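Local coordinates for 2-pyrone-4,6-dicarboxylic acid hydrolase, putative (Pseudomonas putida, PDB 2FFI), which probably hydrolyses the lactone ring of 2-pyrone-4,6-dicarboxylate, as a TIM-barrel member of the amidohydrolase family, at residues G25-S30 with P62-T67; L89-E94 with G123-P128; G169-D172 with G178-G181. All blocks are in the same frame, centred on the assembly; numbering follows the deposited sequence.

Interaction 1 (G25-S30 with P62-T67)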
loop_
_atom_site.group_PDB
_atom_site.type_symbol
_atom_site.label_atom_id
_atom_site.label_comp_id
_atom_site.label_asym_id
_atom_site.label_seq_id
_atom_site.Cartn_x
_atom_site.Cartn_y
_atom_site.Cartn_z
ATOM N N GLY A 25 -5.866 7.651 22.038
ATOM C CA GLY A 25 -5.668 7.325 23.439
ATOM C C GLY A 25 -4.429 6.456 23.606
ATOM O O GLY A 25 -3.738 6.535 24.627
ATOM N N LEU A 26 -4.156 5.624 22.601
ATOM C CA LEU A 26 -2.989 4.747 22.603
ATOM C C LEU A 26 -1.737 5.537 22.221
ATOM O O LEU A 26 -0.649 5.264 22.719
ATOM C CB LEU A 26 -3.196 3.576 21.624
ATOM C CG LEU A 26 -2.007 2.660 21.264
ATOM C CD1 LEU A 26 -1.319 2.117 22.520
ATOM C CD2 LEU A 26 -2.522 1.515 20.404
ATOM N N ASN A 27 -1.904 6.514 21.336
ATOM C CA ASN A 27 -0.795 7.353 20.897
ATOM C C ASN A 27 -0.439 8.343 22.014
ATOM O O ASN A 27 0.581 9.024 21.936
ATOM C CB ASN A 27 -1.163 8.121 19.610
ATOM C CG ASN A 27 -1.566 7.193 18.453
ATOM O OD1 ASN A 27 -1.062 6.070 18.324
ATOM N ND2 ASN A 27 -2.461 7.678 17.592
ATOM N N LEU A 28 -1.290 8.418 23.039
ATOM C CA LEU A 28 -1.077 9.305 24.187
ATOM C C LEU A 28 -0.704 8.487 25.425
ATOM O O LEU A 28 0.051 8.949 26.283
ATOM C CB LEU A 28 -2.339 10.139 24.479
ATOM C CG LEU A 28 -2.627 11.406 23.661
ATOM C CD1 LEU A 28 -3.992 11.977 24.019
ATOM C CD2 LEU A 28 -1.540 12.431 23.945
ATOM N N ALA A 29 -1.237 7.274 25.518
ATOM C CA ALA A 29 -0.932 6.398 26.641
ATOM C C ALA A 29 0.459 5.778 26.478
ATOM O O ALA A 29 1.181 5.615 27.457
ATOM C CB ALA A 29 -1.986 5.303 26.755
ATOM N N SER A 30 0.834 5.434 25.246
ATOM C CA SER A 30 2.149 4.841 24.989
ATOM C C SER A 30 3.196 5.923 24.672
ATOM O O SER A 30 4.388 5.632 24.527
ATOM C CB SER A 30 2.074 3.818 23.839
ATOM O OG SER A 30 1.837 4.421 22.577
ATOM N N PRO A 62 1.275 1.811 10.144
ATOM C CA PRO A 62 1.606 3.232 10.004
ATOM C C PRO A 62 3.067 3.457 10.434
ATOM O O PRO A 62 3.490 2.957 11.475
ATOM C CB PRO A 62 0.586 3.911 10.922
ATOM C CG PRO A 62 0.345 2.893 11.982
ATOM C CD PRO A 62 0.337 1.577 11.260
ATOM N N SER A 63 3.836 4.202 9.643
ATOM C CA SER A 63 5.248 4.451 9.958
ATOM C C SER A 63 5.576 4.828 11.396
ATOM O O SER A 63 6.477 4.241 11.999
ATOM C CB SER A 63 5.823 5.539 9.059
ATOM O OG SER A 63 5.802 5.141 7.706
ATOM N N PHE A 64 4.864 5.799 11.957
ATOM C CA PHE A 64 5.158 6.237 13.325
ATOM C C PHE A 64 5.022 5.180 14.425
ATOM O O PHE A 64 5.217 5.485 15.589
ATOM C CB PHE A 64 4.296 7.456 13.675
ATOM C CG PHE A 64 2.836 7.144 13.830
ATOM C CD1 PHE A 64 2.338 6.679 15.040
ATOM C CD2 PHE A 64 1.958 7.324 12.773
ATOM C CE1 PHE A 64 0.989 6.399 15.200
ATOM C CE2 PHE A 64 0.601 7.045 12.923
ATOM C CZ PHE A 64 0.119 6.584 14.141
ATOM N N LEU A 65 4.684 3.950 14.053
ATOM C CA LEU A 65 4.519 2.881 15.023
ATOM C C LEU A 65 5.665 1.870 14.909
ATOM O O LEU A 65 5.851 1.015 15.779
ATOM C CB LEU A 65 3.151 2.188 14.838
ATOM C CG LEU A 65 1.924 2.989 15.296
ATOM C CD1 LEU A 65 0.622 2.161 15.208
ATOM C CD2 LEU A 65 2.143 3.419 16.733
ATOM N N GLY A 66 6.433 1.987 13.829
ATOM C CA GLY A 66 7.558 1.104 13.607
ATOM C C GLY A 66 7.178 -0.356 13.605
ATOM O O GLY A 66 6.220 -0.748 12.951
ATOM N N THR A 67 7.920 -1.164 14.356
ATOM C CA THR A 67 7.668 -2.600 14.406
ATOM C C THR A 67 6.523 -3.038 15.313
ATOM O O THR A 67 6.109 -4.194 15.274
ATOM C CB THR A 67 8.927 -3.350 14.805
ATOM O OG1 THR A 67 9.971 -3.003 13.891
ATOM C CG2 THR A 67 8.703 -4.839 14.711
#

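Interaction 2 (L89-E94 with G123-P128)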
loop_
_atom_site.group_PDB
_atom_site.type_symbol
_atom_site.label_atom_id
_atom_site.label_comp_id
_atom_site.label_asym_id
_atom_site.label_seq_id
_atom_site.Cartn_x
_atom_site.Cartn_y
_atom_site.Cartn_z
ATOM N N LEU A 89 8.422 -5.403 9.976
ATOM C CA LEU A 89 9.180 -6.311 10.826
ATOM C C LEU A 89 10.600 -5.857 11.122
ATOM O O LEU A 89 11.247 -5.200 10.305
ATOM C CB LEU A 89 9.224 -7.686 10.176
ATOM C CG LEU A 89 7.864 -8.288 9.836
ATOM C CD1 LEU A 89 8.076 -9.496 8.932
ATOM C CD2 LEU A 89 7.128 -8.673 11.104
ATOM N N GLU A 90 11.091 -6.233 12.297
ATOM C CA GLU A 90 12.442 -5.870 12.696
ATOM C C GLU A 90 13.415 -6.662 11.820
ATOM O O GLU A 90 13.040 -7.667 11.221
ATOM C CB GLU A 90 12.660 -6.194 14.177
ATOM C CG GLU A 90 13.589 -5.227 14.929
ATOM C CD GLU A 90 12.840 -4.099 15.620
ATOM O OE1 GLU A 90 12.761 -2.975 15.067
ATOM O OE2 GLU A 90 12.319 -4.340 16.730
ATOM N N ARG A 91 14.659 -6.203 11.745
ATOM C CA ARG A 91 15.675 -6.853 10.924
ATOM C C ARG A 91 15.588 -8.378 10.942
ATOM O O ARG A 91 15.199 -8.981 9.956
ATOM C CB ARG A 91 17.077 -6.418 11.368
ATOM C CG ARG A 91 18.175 -6.719 10.349
ATOM C CD ARG A 91 18.298 -5.611 9.302
ATOM N NE ARG A 91 19.109 -4.489 9.789
ATOM C CZ ARG A 91 19.420 -3.406 9.075
ATOM N NH1 ARG A 91 18.991 -3.279 7.825
ATOM N NH2 ARG A 91 20.162 -2.442 9.611
ATOM N N ASP A 92 15.955 -9.002 12.056
ATOM C CA ASP A 92 15.907 -10.456 12.153
ATOM C C ASP A 92 14.691 -10.974 12.926
ATOM O O ASP A 92 14.567 -10.781 14.137
ATOM C CB ASP A 92 17.210 -10.989 12.769
ATOM C CG ASP A 92 17.717 -10.133 13.933
ATOM O OD1 ASP A 92 17.081 -10.135 15.014
ATOM O OD2 ASP A 92 18.761 -9.454 13.764
ATOM N N VAL A 93 13.791 -11.639 12.207
ATOM C CA VAL A 93 12.574 -12.177 12.801
ATOM C C VAL A 93 12.424 -13.651 12.451
ATOM O O VAL A 93 12.757 -14.069 11.343
ATOM C CB VAL A 93 11.340 -11.416 12.288
ATOM C CG1 VAL A 93 10.101 -11.894 13.023
ATOM C CG2 VAL A 93 11.534 -9.922 12.490
ATOM N N GLU A 94 11.899 -14.434 13.383
ATOM C CA GLU A 94 11.747 -15.859 13.141
ATOM C C GLU A 94 10.438 -16.259 12.452
ATOM O O GLU A 94 9.403 -15.627 12.654
ATOM C CB GLU A 94 11.909 -16.623 14.459
ATOM C CG GLU A 94 10.713 -16.579 15.418
ATOM C CD GLU A 94 10.452 -15.215 16.048
ATOM O OE1 GLU A 94 10.224 -15.181 17.291
ATOM O OE2 GLU A 94 10.459 -14.192 15.314
ATOM N N GLY A 123 22.031 -6.466 -0.138
ATOM C CA GLY A 123 23.042 -6.688 0.882
ATOM C C GLY A 123 22.806 -7.946 1.696
ATOM O O GLY A 123 21.904 -8.719 1.379
ATOM N N ALA A 124 23.600 -8.154 2.744
ATOM C CA ALA A 124 23.458 -9.344 3.572
ATOM C C ALA A 124 22.800 -9.035 4.899
ATOM O O ALA A 124 22.479 -9.943 5.670
ATOM C CB ALA A 124 24.810 -9.987 3.804
ATOM N N GLN A 125 22.596 -7.752 5.175
ATOM C CA GLN A 125 21.961 -7.357 6.431
ATOM C C GLN A 125 20.439 -7.319 6.291
ATOM O O GLN A 125 19.733 -6.993 7.236
ATOM C CB GLN A 125 22.472 -5.990 6.884
ATOM C CG GLN A 125 22.122 -4.843 5.959
ATOM C CD GLN A 125 22.572 -3.491 6.515
ATOM O OE1 GLN A 125 22.276 -3.143 7.665
ATOM N NE2 GLN A 125 23.277 -2.718 5.693
ATOM N N TRP A 126 19.945 -7.660 5.107
ATOM C CA TRP A 126 18.517 -7.676 4.848
ATOM C C TRP A 126 18.035 -9.054 4.388
ATOM O O TRP A 126 16.876 -9.413 4.602
ATOM C CB TRP A 126 18.152 -6.622 3.792
ATOM C CG TRP A 126 18.052 -5.209 4.307
ATOM C CD1 TRP A 126 19.054 -4.287 4.375
ATOM C CD2 TRP A 126 16.888 -4.577 4.856
ATOM N NE1 TRP A 126 18.588 -3.120 4.936
ATOM C CE2 TRP A 126 17.261 -3.274 5.241
ATOM C CE3 TRP A 126 15.565 -4.991 5.065
ATOM C CZ2 TRP A 126 16.357 -2.377 5.820
ATOM C CZ3 TRP A 126 14.669 -4.099 5.640
ATOM C CH2 TRP A 126 15.069 -2.811 6.011
ATOM N N ARG A 127 18.923 -9.816 3.754
ATOM C CA ARG A 127 18.599 -11.154 3.259
ATOM C C ARG A 127 17.932 -12.037 4.316
ATOM O O ARG A 127 16.956 -12.728 4.025
ATOM C CB ARG A 127 19.862 -11.848 2.719
ATOM C CG ARG A 127 19.654 -13.296 2.261
ATOM C CD ARG A 127 20.903 -13.882 1.590
ATOM N NE ARG A 127 20.956 -13.651 0.141
ATOM C CZ ARG A 127 20.335 -14.397 -0.773
ATOM N NH1 ARG A 127 19.604 -15.436 -0.402
ATOM N NH2 ARG A 127 20.454 -14.107 -2.063
ATOM N N PRO A 128 18.454 -12.031 5.556
ATOM C CA PRO A 128 17.876 -12.846 6.630
ATOM C C PRO A 128 16.356 -12.699 6.756
ATOM O O PRO A 128 15.661 -13.668 7.068
ATOM C CB PRO A 128 18.615 -12.345 7.861
ATOM C CG PRO A 128 19.961 -12.059 7.312
ATOM C CD PRO A 128 19.644 -11.313 6.043
#

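Interaction 3 (G169-D172 with G178-G181)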
loop_
_atom_site.group_PDB
_atom_site.type_symbol
_atom_site.label_atom_id
_atom_site.label_comp_id
_atom_site.label_asym_id
_atom_site.label_seq_id
_atom_site.Cartn_x
_atom_site.Cartn_y
_atom_site.Cartn_z
ATOM N N GLY A 169 4.263 4.923 -7.415
ATOM C CA GLY A 169 5.706 4.903 -7.375
ATOM C C GLY A 169 6.197 6.227 -6.832
ATOM O O GLY A 169 7.397 6.506 -6.842
ATOM N N ARG A 170 5.260 7.042 -6.352
ATOM C CA ARG A 170 5.578 8.342 -5.782
ATOM C C ARG A 170 6.421 9.163 -6.754
ATOM O O ARG A 170 7.513 9.611 -6.424
ATOM C CB ARG A 170 6.336 8.157 -4.473
ATOM C CG ARG A 170 6.047 9.192 -3.405
ATOM C CD ARG A 170 4.727 8.924 -2.699
ATOM N NE ARG A 170 4.656 9.563 -1.387
ATOM C CZ ARG A 170 4.741 10.874 -1.183
ATOM N NH1 ARG A 170 4.661 11.374 0.055
ATOM N NH2 ARG A 170 4.906 11.683 -2.220
ATOM N N PRO A 171 5.936 9.345 -7.984
ATOM C CA PRO A 171 6.677 10.126 -8.970
ATOM C C PRO A 171 6.323 11.594 -8.756
ATOM O O PRO A 171 5.596 11.930 -7.812
ATOM C CB PRO A 171 6.145 9.580 -10.296
ATOM C CG PRO A 171 4.698 9.385 -9.980
ATOM C CD PRO A 171 4.738 8.744 -8.594
ATOM N N ASP A 172 6.819 12.451 -9.641
ATOM C CA ASP A 172 6.578 13.895 -9.581
ATOM C C ASP A 172 5.503 14.287 -10.602
ATOM O O ASP A 172 5.781 14.325 -11.800
ATOM C CB ASP A 172 7.875 14.639 -9.921
ATOM C CG ASP A 172 8.240 15.702 -8.896
ATOM O OD1 ASP A 172 7.421 16.622 -8.654
ATOM O OD2 ASP A 172 9.363 15.616 -8.340
ATOM N N GLY A 178 8.365 10.636 -18.491
ATOM C CA GLY A 178 9.750 10.319 -18.778
ATOM C C GLY A 178 10.648 10.651 -17.609
ATOM O O GLY A 178 11.868 10.675 -17.754
ATOM N N GLN A 179 10.042 10.921 -16.455
ATOM C CA GLN A 179 10.789 11.233 -15.242
ATOM C C GLN A 179 11.947 10.272 -15.087
ATOM O O GLN A 179 11.934 9.174 -15.645
ATOM C CB GLN A 179 9.904 11.088 -14.014
ATOM C CG GLN A 179 9.001 12.241 -13.730
ATOM C CD GLN A 179 8.076 11.944 -12.586
ATOM O OE1 GLN A 179 8.510 11.573 -11.499
ATOM N NE2 GLN A 179 6.786 12.095 -12.823
ATOM N N PRO A 180 12.954 10.662 -14.296
ATOM C CA PRO A 180 14.128 9.823 -14.068
ATOM C C PRO A 180 13.812 8.441 -13.499
ATOM O O PRO A 180 14.527 7.478 -13.771
ATOM C CB PRO A 180 14.968 10.671 -13.122
ATOM C CG PRO A 180 13.936 11.421 -12.350
ATOM C CD PRO A 180 13.011 11.867 -13.452
ATOM N N GLY A 181 12.753 8.324 -12.710
ATOM C CA GLY A 181 12.438 7.015 -12.157
ATOM C C GLY A 181 11.227 6.327 -12.778
ATOM O O GLY A 181 11.172 5.100 -12.911
#

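Interaction 1 (G25-S30 with P62-T67)
L26 O, the carbonyl leading into N27, which in turn meets F64 and L65, accepts two hydrogen bonds from S30. The backbone S30 N lies 2.9 Å from L26 O, and the hydroxyl S30 OG donates to that same L26 O at 2.6 Å; the two donors come from opposite faces of the carbonyl plane. S30 OG is also bonded to R32 NH2, and R32 is touched by L65, so this arginine lies between S30 and the partner segment. On that side, 63-65 forms a short 3-10 turn, in which L65 N bonds to P62 O at 3.0 Å.

The direct meeting is narrow, burying 84 Å² in all, and N27 supplies the largest share of it. Its CG stands beside the backbone N and opposite the carbonyl carbon (chi1 -58°), which carries the amide toward 62-67. N27 OD1 then sits 3.8 Å from F64 CE1, at the rim of the ring and near its plane, while the amide itself is turned 85° to the ring. L65 comes up alongside with one methyl branch, L65 CD2 being 4.5 Å from N27 OD1. F22 packs edge-to-face with F64 and also touches N27, as does P36, and P62 rests on H20, probably part of the HxH motif of the amidohydrolases.

Across the contact an amide oxygen thus faces aromatic and aliphatic C-H groups. The ring rim carries a slight positive charge, so the carbonyl dipole is probably weakly favoured there, whereas a position over the face would be less so. The contact therefore depends on shape and weak polarity, and the hydrogen bonds nearby are made within the segments or to residues such as R32.

Interaction 2 (L89-E94 with G123-P128)
R91 reaches W126 and Q125 through its guanidinium group, and the contact is carried by charge and polarity without a hydrogen bond between the segments. The cation-pi component is off-centre: R91 CZ stands 4.6 Å from the centroid of the five-membered ring of W126, 28° off the ring normal. The guanidinium is not stacked on the indole but stands upright on it, its plane 87° from that of the ring, with R91 NH1 directed at the face near W126 NE1 and CE2. Bends at chi2 and chi3 (85° for the former) fold the arginine chain over to reach this place.

The second component is electrostatic. Q125 OE1 lies over one face of the guanidinium, 3.0 Å from R91 NH2, where the angle is too poor for a hydrogen bond; the positive charge probably still attracts the amide oxygen.

The site is exposed, and R91 also touches a crystal neighbour, so the lattice may influence its pose. W126, packed against L111 and P119, is the N-cap residue of helix 127-136, and E94 holds the same position before helix 95-102. The contact thus joins two loops leading into neighbouring helices of a TIM barrel's outer layer.

Interaction 3 (G169-D172 with G178-G181)
The side-chain amide of Q179 is presented end-on to the backbone of D172, with P171 beside it. Its CG stands next to the backbone N and opposite the carbonyl carbon (chi1 -81°), and beyond CG the chain is extended, so the amide is delivered straight across to 169-172. There D172 N donates to Q179 OE1 at 2.7 Å, nearly straight at 172°. The donor comes in from the side of the amide nitrogen, at a C=O...N angle of 107°, and is tilted out of the amide plane.

Two aliphatic carbons also lie near this oxygen: P171 CB at 3.3 Å from Q179 OE1, and D172 CB at 3.5 Å from it. The other end of the amide is used as well, since Q179 NE2 bonds to G176 O, within the five residues linking the segments. Bonds at both ends probably fix the rotation of the amide. F214 of helix 208-225 packs on both P171 and Q179, while the carboxylate of D172 turns away to a salt bridge with R174.

Were Q179 replaced by an alanine, D172 N and G176 O would probably lose these partners and a gap would open beside F214. Such bridging of a loop by one side-chain amide closes the excursion between strand 163-165 and helix 182-185, one of the beta-alpha loops of the TIM barrel.

In the fold
Interactions 1 and 3 are buried and interaction 2 lies on the surface; their chemistry differs too. The exposed contact sets a charged arginine against an aromatic face and a glutamine oxygen, while the buried ones rely on neutral groups alone, the amide hydrogen-bonding in interaction 3 but only weakly polar in interaction 1. Interactions 1 and 2 each join elements about thirty residues apart. No helix or strand carries two of the contacts, although 62-67 and 89-94, which touch through a weak T67-E90 hydrogen bond, precede and follow helix 70-78. Interaction 3 closes a single loop and stands apart, its nearest atoms about 10 Å from interaction 1 and about 18 Å from interaction 2.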